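Local coordinates for protein serine protease pet (Escherichia coli, PDB 4OM9) that is a secreted autotransporter enterotoxin of enteroaggregative E. coli, a serine protease whose passenger domain probably cleaves host alpha-fodrin, at residues A739-G751 / L780-G792. Numbering follows the deposited sequence.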
loop_
_atom_site.group_PDB
_atom_site.type_symbol
_atom_site.label_atom_id
_atom_site.label_comp_id
_atom_site.label_asym_id
_atom_site.label_seq_id
_atom_site.Cartn_x
_atom_site.Cartn_y
_atom_site.Cartn_z
ATOM N N ALA A 739 -30.675 -0.146 5.638
ATOM C CA ALA A 739 -29.520 -1.018 5.438
ATOM C C ALA A 739 -29.858 -2.358 4.794
ATOM O O ALA A 739 -30.984 -2.581 4.353
ATOM C CB ALA A 739 -28.834 -1.251 6.763
ATOM N N ASN A 740 -28.862 -3.239 4.726
ATOM C CA ASN A 740 -29.048 -4.601 4.219
ATOM C C ASN A 740 -28.494 -5.671 5.154
ATOM O O ASN A 740 -27.327 -5.629 5.592
ATOM C CB ASN A 740 -28.408 -4.769 2.843
ATOM C CG ASN A 740 -29.169 -4.050 1.756
ATOM O OD1 ASN A 740 -30.394 -4.177 1.647
ATOM N ND2 ASN A 740 -28.453 -3.277 0.949
ATOM N N PHE A 741 -29.353 -6.631 5.459
ATOM C CA PHE A 741 -28.985 -7.776 6.260
ATOM C C PHE A 741 -29.400 -9.030 5.499
ATOM O O PHE A 741 -30.577 -9.391 5.465
ATOM C CB PHE A 741 -29.636 -7.700 7.640
ATOM C CG PHE A 741 -29.320 -8.866 8.531
ATOM C CD1 PHE A 741 -30.102 -10.013 8.499
ATOM C CD2 PHE A 741 -28.257 -8.812 9.416
ATOM C CE1 PHE A 741 -29.824 -11.082 9.317
ATOM C CE2 PHE A 741 -27.968 -9.882 10.243
ATOM C CZ PHE A 741 -28.754 -11.017 10.194
ATOM N N THR A 742 -28.417 -9.677 4.889
ATOM C CA THR A 742 -28.640 -10.810 4.011
ATOM C C THR A 742 -28.061 -12.117 4.557
ATOM O O THR A 742 -26.891 -12.191 4.924
ATOM C CB THR A 742 -28.045 -10.539 2.603
ATOM O OG1 THR A 742 -28.652 -9.371 2.044
ATOM C CG2 THR A 742 -28.272 -11.718 1.662
ATOM N N ALA A 743 -28.896 -13.147 4.610
ATOM C CA ALA A 743 -28.442 -14.487 4.945
ATOM C C ALA A 743 -28.838 -15.426 3.820
ATOM O O ALA A 743 -29.968 -15.372 3.333
ATOM C CB ALA A 743 -29.028 -14.945 6.265
ATOM N N LYS A 744 -27.912 -16.285 3.406
ATOM C CA LYS A 744 -28.119 -17.138 2.241
ATOM C C LYS A 744 -27.059 -18.228 2.131
ATOM O O LYS A 744 -26.059 -18.208 2.851
ATOM C CB LYS A 744 -28.113 -16.297 0.965
ATOM C CG LYS A 744 -26.751 -15.736 0.616
ATOM C CD LYS A 744 -26.835 -14.755 -0.544
ATOM C CE LYS A 744 -25.470 -14.136 -0.843
ATOM N NZ LYS A 744 -25.478 -13.272 -2.060
ATOM N N ASN A 745 -27.289 -19.171 1.219
ATOM C CA ASN A 745 -26.314 -20.210 0.888
ATOM C C ASN A 745 -25.829 -21.025 2.077
ATOM O O ASN A 745 -24.684 -20.902 2.485
ATOM C CB ASN A 745 -25.108 -19.589 0.182
ATOM C CG ASN A 745 -25.293 -19.506 -1.320
ATOM O OD1 ASN A 745 -25.895 -18.562 -1.833
ATOM N ND2 ASN A 745 -24.778 -20.501 -2.035
ATOM N N GLN A 746 -26.708 -21.863 2.615
ATOM C CA GLN A 746 -26.375 -22.761 3.720
ATOM C C GLN A 746 -25.866 -21.991 4.935
ATOM O O GLN A 746 -24.803 -22.280 5.488
ATOM C CB GLN A 746 -25.370 -23.816 3.259
ATOM C CG GLN A 746 -26.010 -24.877 2.370
ATOM C CD GLN A 746 -25.004 -25.793 1.719
ATOM O OE1 GLN A 746 -23.799 -25.615 1.870
ATOM N NE2 GLN A 746 -25.495 -26.785 0.990
ATOM N N ALA A 747 -26.656 -20.999 5.328
ATOM C CA ALA A 747 -26.416 -20.207 6.516
ATOM C C ALA A 747 -27.465 -20.521 7.577
ATOM O O ALA A 747 -28.659 -20.476 7.300
ATOM C CB ALA A 747 -26.439 -18.732 6.175
ATOM N N SER A 748 -27.020 -20.829 8.789
ATOM C CA SER A 748 -27.931 -21.046 9.905
ATOM C C SER A 748 -27.752 -19.948 10.952
ATOM O O SER A 748 -26.747 -19.911 11.648
ATOM C CB SER A 748 -27.701 -22.422 10.523
ATOM O OG SER A 748 -28.508 -22.594 11.671
ATOM N N VAL A 749 -28.734 -19.061 11.056
ATOM C CA VAL A 749 -28.596 -17.827 11.822
ATOM C C VAL A 749 -29.469 -17.801 13.069
ATOM O O VAL A 749 -30.696 -17.842 12.981
ATOM C CB VAL A 749 -28.960 -16.608 10.958
ATOM C CG1 VAL A 749 -28.755 -15.315 11.733
ATOM C CG2 VAL A 749 -28.155 -16.615 9.681
ATOM N N THR A 750 -28.832 -17.712 14.234
ATOM C CA THR A 750 -29.562 -17.665 15.496
ATOM C C THR A 750 -29.413 -16.274 16.115
ATOM O O THR A 750 -28.390 -15.618 15.939
ATOM C CB THR A 750 -29.059 -18.764 16.482
ATOM O OG1 THR A 750 -29.226 -20.057 15.887
ATOM C CG2 THR A 750 -29.822 -18.734 17.801
ATOM N N GLY A 751 -30.444 -15.819 16.821
ATOM C CA GLY A 751 -30.388 -14.550 17.523
ATOM C C GLY A 751 -31.354 -13.549 16.932
ATOM O O GLY A 751 -31.420 -13.395 15.710
ATOM N N LEU A 780 -27.619 -31.237 6.724
ATOM C CA LEU A 780 -28.870 -30.699 6.211
ATOM C C LEU A 780 -29.909 -30.757 7.323
ATOM O O LEU A 780 -31.003 -30.207 7.201
ATOM C CB LEU A 780 -29.335 -31.486 4.984
ATOM C CG LEU A 780 -30.467 -30.905 4.134
ATOM C CD1 LEU A 780 -30.018 -29.634 3.421
ATOM C CD2 LEU A 780 -30.982 -31.937 3.137
ATOM N N ALA A 781 -29.548 -31.429 8.413
ATOM C CA ALA A 781 -30.393 -31.502 9.602
ATOM C C ALA A 781 -30.203 -30.261 10.466
ATOM O O ALA A 781 -30.522 -30.258 11.654
ATOM C CB ALA A 781 -30.084 -32.759 10.402
ATOM N N MET A 782 -29.669 -29.213 9.851
ATOM C CA MET A 782 -29.385 -27.963 10.532
ATOM C C MET A 782 -30.038 -26.819 9.773
ATOM O O MET A 782 -30.099 -25.690 10.258
ATOM C CB MET A 782 -27.873 -27.753 10.646
ATOM C CG MET A 782 -27.138 -28.968 11.202
ATOM S SD MET A 782 -25.441 -29.141 10.621
ATOM C CE MET A 782 -25.015 -30.748 11.297
ATOM N N LEU A 783 -30.525 -27.124 8.572
ATOM C CA LEU A 783 -31.222 -26.138 7.751
ATOM C C LEU A 783 -32.419 -26.714 6.980
ATOM O O LEU A 783 -33.153 -25.962 6.353
ATOM C CB LEU A 783 -30.252 -25.481 6.762
ATOM C CG LEU A 783 -28.807 -25.975 6.718
ATOM C CD1 LEU A 783 -28.296 -26.012 5.292
ATOM C CD2 LEU A 783 -27.936 -25.074 7.565
ATOM N N ASP A 784 -32.610 -28.035 7.030
ATOM C CA ASP A 784 -33.693 -28.722 6.301
ATOM C C ASP A 784 -33.621 -28.468 4.790
ATOM O O ASP A 784 -33.223 -29.347 4.023
ATOM C CB ASP A 784 -35.062 -28.307 6.846
ATOM C CG ASP A 784 -35.221 -28.621 8.320
ATOM O OD1 ASP A 784 -34.322 -28.261 9.110
ATOM O OD2 ASP A 784 -36.248 -29.225 8.691
ATOM N N GLY A 785 -34.040 -27.283 4.363
ATOM C CA GLY A 785 -33.602 -26.754 3.087
ATOM C C GLY A 785 -32.410 -25.905 3.477
ATOM O O GLY A 785 -31.418 -26.440 3.966
ATOM N N PHE A 786 -32.471 -24.599 3.254
ATOM C CA PHE A 786 -33.391 -23.974 2.318
ATOM C C PHE A 786 -32.785 -22.952 1.326
ATOM O O PHE A 786 -33.539 -22.183 0.773
ATOM C CB PHE A 786 -34.508 -23.256 3.072
ATOM C CG PHE A 786 -35.408 -24.160 3.854
ATOM C CD1 PHE A 786 -36.388 -24.904 3.224
ATOM C CD2 PHE A 786 -35.295 -24.240 5.228
ATOM C CE1 PHE A 786 -37.223 -25.728 3.952
ATOM C CE2 PHE A 786 -36.123 -25.064 5.958
ATOM C CZ PHE A 786 -37.089 -25.809 5.320
ATOM N N ASP A 787 -31.472 -22.830 1.126
ATOM C CA ASP A 787 -30.399 -23.259 2.001
ATOM C C ASP A 787 -30.192 -22.222 3.102
ATOM O O ASP A 787 -29.133 -21.630 3.200
ATOM C CB ASP A 787 -29.115 -23.466 1.198
ATOM C CG ASP A 787 -28.912 -22.396 0.137
ATOM O OD1 ASP A 787 -29.383 -21.253 0.337
ATOM O OD2 ASP A 787 -28.287 -22.698 -0.898
ATOM N N THR A 788 -31.210 -21.974 3.918
ATOM C CA THR A 788 -31.068 -20.953 4.948
ATOM C C THR A 788 -32.072 -21.107 6.071
ATOM O O THR A 788 -33.280 -21.143 5.840
ATOM C CB THR A 788 -31.210 -19.525 4.359
ATOM O OG1 THR A 788 -30.191 -19.302 3.373
ATOM C CG2 THR A 788 -31.081 -18.473 5.458
ATOM N N SER A 789 -31.573 -21.201 7.296
ATOM C CA SER A 789 -32.461 -21.181 8.446
ATOM C C SER A 789 -32.092 -20.007 9.337
ATOM O O SER A 789 -30.925 -19.618 9.418
ATOM C CB SER A 789 -32.400 -22.494 9.228
ATOM O OG SER A 789 -31.243 -22.542 10.044
ATOM N N TYR A 790 -33.109 -19.437 9.972
ATOM C CA TYR A 790 -32.961 -18.366 10.933
ATOM C C TYR A 790 -33.810 -18.664 12.153
ATOM O O TYR A 790 -34.797 -19.404 12.048
ATOM C CB TYR A 790 -33.355 -17.018 10.316
ATOM C CG TYR A 790 -33.593 -15.965 11.364
ATOM C CD1 TYR A 790 -32.530 -15.287 11.947
ATOM C CD2 TYR A 790 -34.877 -15.688 11.815
ATOM C CE1 TYR A 790 -32.746 -14.347 12.931
ATOM C CE2 TYR A 790 -35.100 -14.755 12.792
ATOM C CZ TYR A 790 -34.038 -14.090 13.349
ATOM O OH TYR A 790 -34.281 -13.162 14.328
ATOM N N GLN A 791 -33.438 -18.106 13.307
ATOM C CA GLN A 791 -34.342 -18.095 14.473
ATOM C C GLN A 791 -33.941 -17.057 15.521
ATOM O O GLN A 791 -32.792 -16.983 15.910
ATOM C CB GLN A 791 -34.437 -19.493 15.125
ATOM C CG GLN A 791 -33.129 -20.021 15.669
ATOM C CD GLN A 791 -33.382 -20.990 16.825
ATOM O OE1 GLN A 791 -33.759 -20.571 17.925
ATOM N NE2 GLN A 791 -33.197 -22.282 16.576
ATOM N N GLY A 792 -34.905 -16.267 15.983
ATOM C CA GLY A 792 -36.276 -16.391 15.531
ATOM C C GLY A 792 -37.216 -15.344 16.083
ATOM O O GLY A 792 -38.292 -15.683 16.543
#
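S789 N donates to A747 O (3.0 Å), and V749 N returns a straight bond to S789 O (2.8 Å). Q791 N then binds V749 O, and G751 N binds Q791 O. Strands 747-750 and 788-791 thus run parallel in register, with axes 4.6 Å apart. This is the stacking of successive coils in the right-handed beta-helix of the passenger domain.

Where the chain turns at N745 and Q746, between strands 740-744 and 747-750, D787 O receives a weak bond from A747 N; the very short approach of Q746 N is doubtful. The D787 carboxylate points at the backbone of N745. D787 OD1 takes a weak bond from N745 N (3.1 Å); its stronger partner is the hydroxyl of S765.

S748 and S789 share one face of the sheet. With chi1 at 175°, S748 OG is held away from its own N and donates to S789 OG at 3.2 Å. L783 CD2 packs on S748 CB, while L783 CD1 meets Q746 CG at 3.9 Å.

V749 and Y790 share the other face. V749 CG1 touches Y790 CD1 at 3.8 Å. V749 CB lies in the ring plane, at its edge. T788 CG2 reaches A743 CB on the preceding strand.

On the neighbouring coil, strand 725-729 supplies Y727 and M725 against A747, and Y727 also touches V749. Y790 packs on I753 of strand 747-755 and stacks with F763.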